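Local coordinates for uncharacterized protein AF_1796 (Archaeoglobus fulgidus, PDB 1VIM) that is of unproven function but, as a member of the PHI subfamily of SIS-domain proteins, probably binds a carbohydrate derivative and acts as an isomerase, at the interface of chains A and B. Residues are numbered along the deposited sequence; one frame, centred on the assembly and turned at random. Chains: chain A/B, Hypothetical protein AF1796.

Contact 1 and contact 2 belong to one two-fold interface between chains A and B, their C-alpha centres about 19 Å apart, and each has a twin with the chains exchanged. Helix 160-181 supplies residues to both, carrying the carboxylates of contact 1 and aliphatic groups of contact 2. Contact 1 adds helix 56-71 (57-71 in chain B) and is largely polar; contact 2 adds the N-terminal helix 12-31 and is mainly apolar. The pair illustrates how a long helix can join an ionic patch to a greasy one. The deposited assembly has four copies, so this dimer may be one part of a tetramer.

Contact 1: the interface of chains A and B. Residues chain A 64-65, 67-68, 167, 171; chain B 57, 60, 163.
B:Arg57 reaches across to A:Ala64, A:Arg68 and A:Asp171, burying 104 Å² and exemplifying how an arginine can serve an interface with both its edges and a face. NH1 donates to the backbone O of A:Ala64 at 3.0 Å; the oxygen lies near the guanidinium plane, whereas the donor stands well above the carbonyl plane, away from a lone pair. NH2 bonds OD1 of A:Asp171 at 3.1 Å, on the syn side of a carboxylate turned 45° from the guanidinium.

A:Arg68 covers one face of this group. The two guanidinium planes are 21° apart and offset, with A:Arg68 NH2 3.4 Å from B:Arg57 NE. The carboxylates of A:Asp171 and B:Glu163 border the stacked pair and are likely to offset its positive charge. Within chain B, B:Glu163 OE1 takes bonds from both NE, at 2.8 Å, and NH2 of B:Arg57, a side-on grip that fixes the guanidinium's rotation. The same carboxylate forms a longer salt bridge to A:Arg68, and a water links its OE2 to A:Arg68 NH2.

Nearer its backbone, the methylene stem of B:Arg57 packs on A:Met67, whose SD lies 3.8 Å from B:Arg57 CG. With its own CG anti to the backbone N (chi1 -179°) and the chain bent at chi3, A:Met67 carries its methyl CE to 3.5 Å from the phenol OH of B:Tyr60. The CD2 and CE2 side of that ring lies against the backbone N and CA of A:Ala64. Were the side chain of B:Arg57 cut back to an alanine, A:Asp171 and B:Glu163 would probably lose the cation they share, A:Ala64 O its donor and A:Arg68 the flat group it stacks on.

The site lies where helix 56-71 of chain A meets helix 57-71 of chain B, at the latter's first turn, with helix 160-181 of each subunit supplying a flanking carboxylate.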
# COMPACT_ATOMS: atom_id res chain seq x y z
N ALA A 64 6.00 -8.63 -5.84
CA ALA A 64 5.63 -9.81 -6.61
C ALA A 64 6.50 -11.00 -6.23
O ALA A 64 5.99 -12.12 -6.07
CB ALA A 64 5.75 -9.55 -8.09
N PHE A 65 7.80 -10.76 -6.05
CA PHE A 65 8.71 -11.81 -5.67
C PHE A 65 8.42 -12.29 -4.25
O PHE A 65 8.39 -13.52 -3.98
CB PHE A 65 10.13 -11.29 -5.81
CG PHE A 65 11.20 -12.30 -5.44
CD1 PHE A 65 11.23 -13.56 -6.00
CD2 PHE A 65 12.22 -11.92 -4.59
CE1 PHE A 65 12.25 -14.45 -5.68
CE2 PHE A 65 13.27 -12.83 -4.26
CZ PHE A 65 13.25 -14.10 -4.82
N MET A 67 5.63 -12.28 -2.64
CA MET A 67 4.41 -13.04 -2.62
C MET A 67 4.70 -14.49 -3.06
O MET A 67 4.25 -15.44 -2.45
CB MET A 67 3.37 -12.40 -3.53
CG MET A 67 2.04 -13.16 -3.52
SD MET A 67 0.82 -12.57 -4.65
CE MET A 67 0.25 -11.05 -3.85
N ARG A 68 5.50 -14.66 -4.12
CA ARG A 68 5.87 -16.01 -4.56
C ARG A 68 6.71 -16.75 -3.54
O ARG A 68 6.54 -17.97 -3.36
CB ARG A 68 6.63 -15.94 -5.87
CG ARG A 68 5.75 -15.95 -7.03
CD ARG A 68 5.08 -17.35 -7.34
NE ARG A 68 4.36 -17.10 -8.56
CZ ARG A 68 3.15 -16.61 -8.61
NH1 ARG A 68 2.42 -16.48 -7.50
NH2 ARG A 68 2.64 -16.28 -9.80
N MET A 167 12.06 -8.79 -13.21
CA MET A 167 10.85 -9.53 -12.94
C MET A 167 10.94 -10.92 -13.55
O MET A 167 10.62 -11.93 -12.88
CB MET A 167 9.62 -8.79 -13.49
CG MET A 167 8.29 -9.42 -13.02
SD MET A 167 7.95 -9.41 -11.18
CE MET A 167 8.61 -11.05 -10.54
N ASP A 171 11.03 -14.57 -11.53
CA ASP A 171 10.10 -15.67 -11.81
C ASP A 171 10.85 -16.93 -12.27
O ASP A 171 10.47 -18.06 -11.92
CB ASP A 171 9.07 -15.30 -12.87
CG ASP A 171 8.00 -14.41 -12.36
OD1 ASP A 171 7.61 -14.50 -11.18
OD2 ASP A 171 7.48 -13.58 -13.13
N ARG B 57 -0.87 -10.00 -7.60
CA ARG B 57 0.23 -9.64 -8.50
C ARG B 57 -0.22 -8.78 -9.67
O ARG B 57 0.52 -7.89 -10.13
CB ARG B 57 1.02 -10.88 -8.97
CG ARG B 57 2.11 -11.26 -7.96
CD ARG B 57 2.64 -12.69 -8.04
NE ARG B 57 3.15 -12.99 -9.36
CZ ARG B 57 4.43 -13.24 -9.69
NH1 ARG B 57 5.42 -13.24 -8.81
NH2 ARG B 57 4.69 -13.51 -10.96
N TYR B 60 -0.04 -5.21 -8.76
CA TYR B 60 1.28 -4.60 -8.88
C TYR B 60 1.53 -4.19 -10.32
O TYR B 60 2.17 -3.16 -10.53
CB TYR B 60 2.37 -5.57 -8.43
CG TYR B 60 2.15 -6.15 -7.03
CD1 TYR B 60 1.54 -5.40 -6.03
CD2 TYR B 60 2.53 -7.46 -6.73
CE1 TYR B 60 1.28 -5.97 -4.75
CE2 TYR B 60 2.29 -8.01 -5.47
CZ TYR B 60 1.67 -7.27 -4.50
OH TYR B 60 1.42 -7.84 -3.26
N GLU B 163 0.79 -12.68 -16.14
CA GLU B 163 1.31 -11.49 -15.49
C GLU B 163 2.52 -10.90 -16.19
O GLU B 163 2.53 -9.70 -16.46
CB GLU B 163 1.59 -11.80 -14.03
CG GLU B 163 0.30 -12.10 -13.28
CD GLU B 163 0.53 -12.90 -12.03
OE1 GLU B 163 1.69 -13.16 -11.69
OE2 GLU B 163 -0.48 -13.28 -11.40
O HOH W 1 0.02 -15.39 -10.03

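Contact 2: the interface of chains A and B. Residues chain A 18, 22; chain B 25-26, 28-29, 168, 172.
A:Leu18 inserts between B:Arg29 and the pair B:Ile168 and B:Ala172, joining helix 12-31 of one SIS-family subunit to two helices of the other. It buries 64 Å², and its path shows how a branched residue can divide its contacts among several neighbours. Its CB lies 3.3 Å from CG of B:Arg29, a close approach between two side chains lying alongside and pointing opposite ways. At the branch point, CG sits 4.0 Å from the methyl CB of B:Ala172. Beyond it the two methyls part company. CD1 remains over the arginine, facing its CG and CA, while CD2 turns toward helix 160-181 and meets CG2 of B:Ile168 at 3.5 Å, a snug fit for two methyls. CD2 also touches CB of B:Ala172 and, at 3.8 Å, CD2 of B:Leu28. Chi1 of -63°, setting CG anti to the carbonyl carbon, and chi2 of 176° place the two methyls this way.

One turn along, A:Ser22 meets the polar end of B:Arg29. The arginine chain bends at chi3 (67°), and its NH1 makes a weak hydrogen bond to the hydroxyl OG at 3.2 Å. That hydroxyl in turn donates weakly to the backbone O of A:Leu18, within its own helix. CG2 of B:Ile25 lies 3.5 Å from the same OG, placing a methyl beside the polar group, and B:Arg29 CD also approaches the hydroxyl.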
# COMPACT_ATOMS: atom_id res chain seq x y z
N LEU A 18 8.71 -4.73 -28.20
CA LEU A 18 8.65 -6.15 -27.97
C LEU A 18 9.86 -6.89 -28.54
O LEU A 18 10.34 -7.83 -27.92
CB LEU A 18 7.35 -6.73 -28.54
CG LEU A 18 6.06 -6.22 -27.90
CD1 LEU A 18 4.85 -6.78 -28.61
CD2 LEU A 18 6.03 -6.51 -26.41
N SER A 22 12.51 -9.21 -26.39
CA SER A 22 12.96 -10.53 -26.85
C SER A 22 14.48 -10.63 -26.81
O SER A 22 15.05 -11.63 -26.30
CB SER A 22 12.50 -10.75 -28.29
OG SER A 22 11.14 -11.11 -28.30
N ILE B 25 6.92 -14.33 -25.71
CA ILE B 25 7.07 -12.96 -26.21
C ILE B 25 7.07 -12.92 -27.74
O ILE B 25 6.45 -12.06 -28.34
CB ILE B 25 8.27 -12.25 -25.55
CG1 ILE B 25 8.02 -12.13 -24.04
CG2 ILE B 25 8.48 -10.84 -26.11
CD1 ILE B 25 6.56 -11.63 -23.69
N LYS B 26 7.72 -13.90 -28.35
CA LYS B 26 7.62 -14.07 -29.81
C LYS B 26 6.15 -14.21 -30.24
O LYS B 26 5.70 -13.55 -31.18
CB LYS B 26 8.45 -15.27 -30.26
CG LYS B 26 9.96 -15.02 -30.25
CD LYS B 26 10.75 -16.19 -30.84
CE LYS B 26 12.16 -16.23 -30.27
NZ LYS B 26 12.22 -16.97 -28.97
N LEU B 28 3.41 -13.22 -28.61
CA LEU B 28 2.75 -11.93 -28.40
C LEU B 28 3.03 -10.98 -29.57
O LEU B 28 2.13 -10.33 -30.06
CB LEU B 28 3.20 -11.28 -27.09
CG LEU B 28 2.67 -9.88 -26.75
CD1 LEU B 28 1.19 -9.89 -26.41
CD2 LEU B 28 3.49 -9.29 -25.62
N ARG B 29 4.29 -10.92 -29.98
CA ARG B 29 4.73 -10.07 -31.08
C ARG B 29 3.98 -10.39 -32.36
O ARG B 29 3.65 -9.49 -33.14
CB ARG B 29 6.23 -10.24 -31.31
CG ARG B 29 7.09 -9.51 -30.31
CD ARG B 29 8.57 -9.90 -30.36
NE ARG B 29 9.17 -9.47 -31.62
CZ ARG B 29 10.30 -9.91 -32.12
NH1 ARG B 29 11.03 -10.81 -31.46
NH2 ARG B 29 10.72 -9.43 -33.29
N ILE B 168 4.69 -6.80 -19.91
CA ILE B 168 5.45 -6.50 -21.14
C ILE B 168 4.57 -5.75 -22.15
O ILE B 168 4.99 -4.72 -22.73
CB ILE B 168 6.05 -7.80 -21.72
CG1 ILE B 168 7.21 -8.26 -20.84
CG2 ILE B 168 6.54 -7.58 -23.16
CD1 ILE B 168 7.60 -9.71 -21.04
N ALA B 172 5.00 -1.97 -23.58
CA ALA B 172 5.01 -1.75 -25.02
C ALA B 172 4.00 -0.66 -25.40
O ALA B 172 4.27 0.19 -26.29
CB ALA B 172 4.70 -3.07 -25.76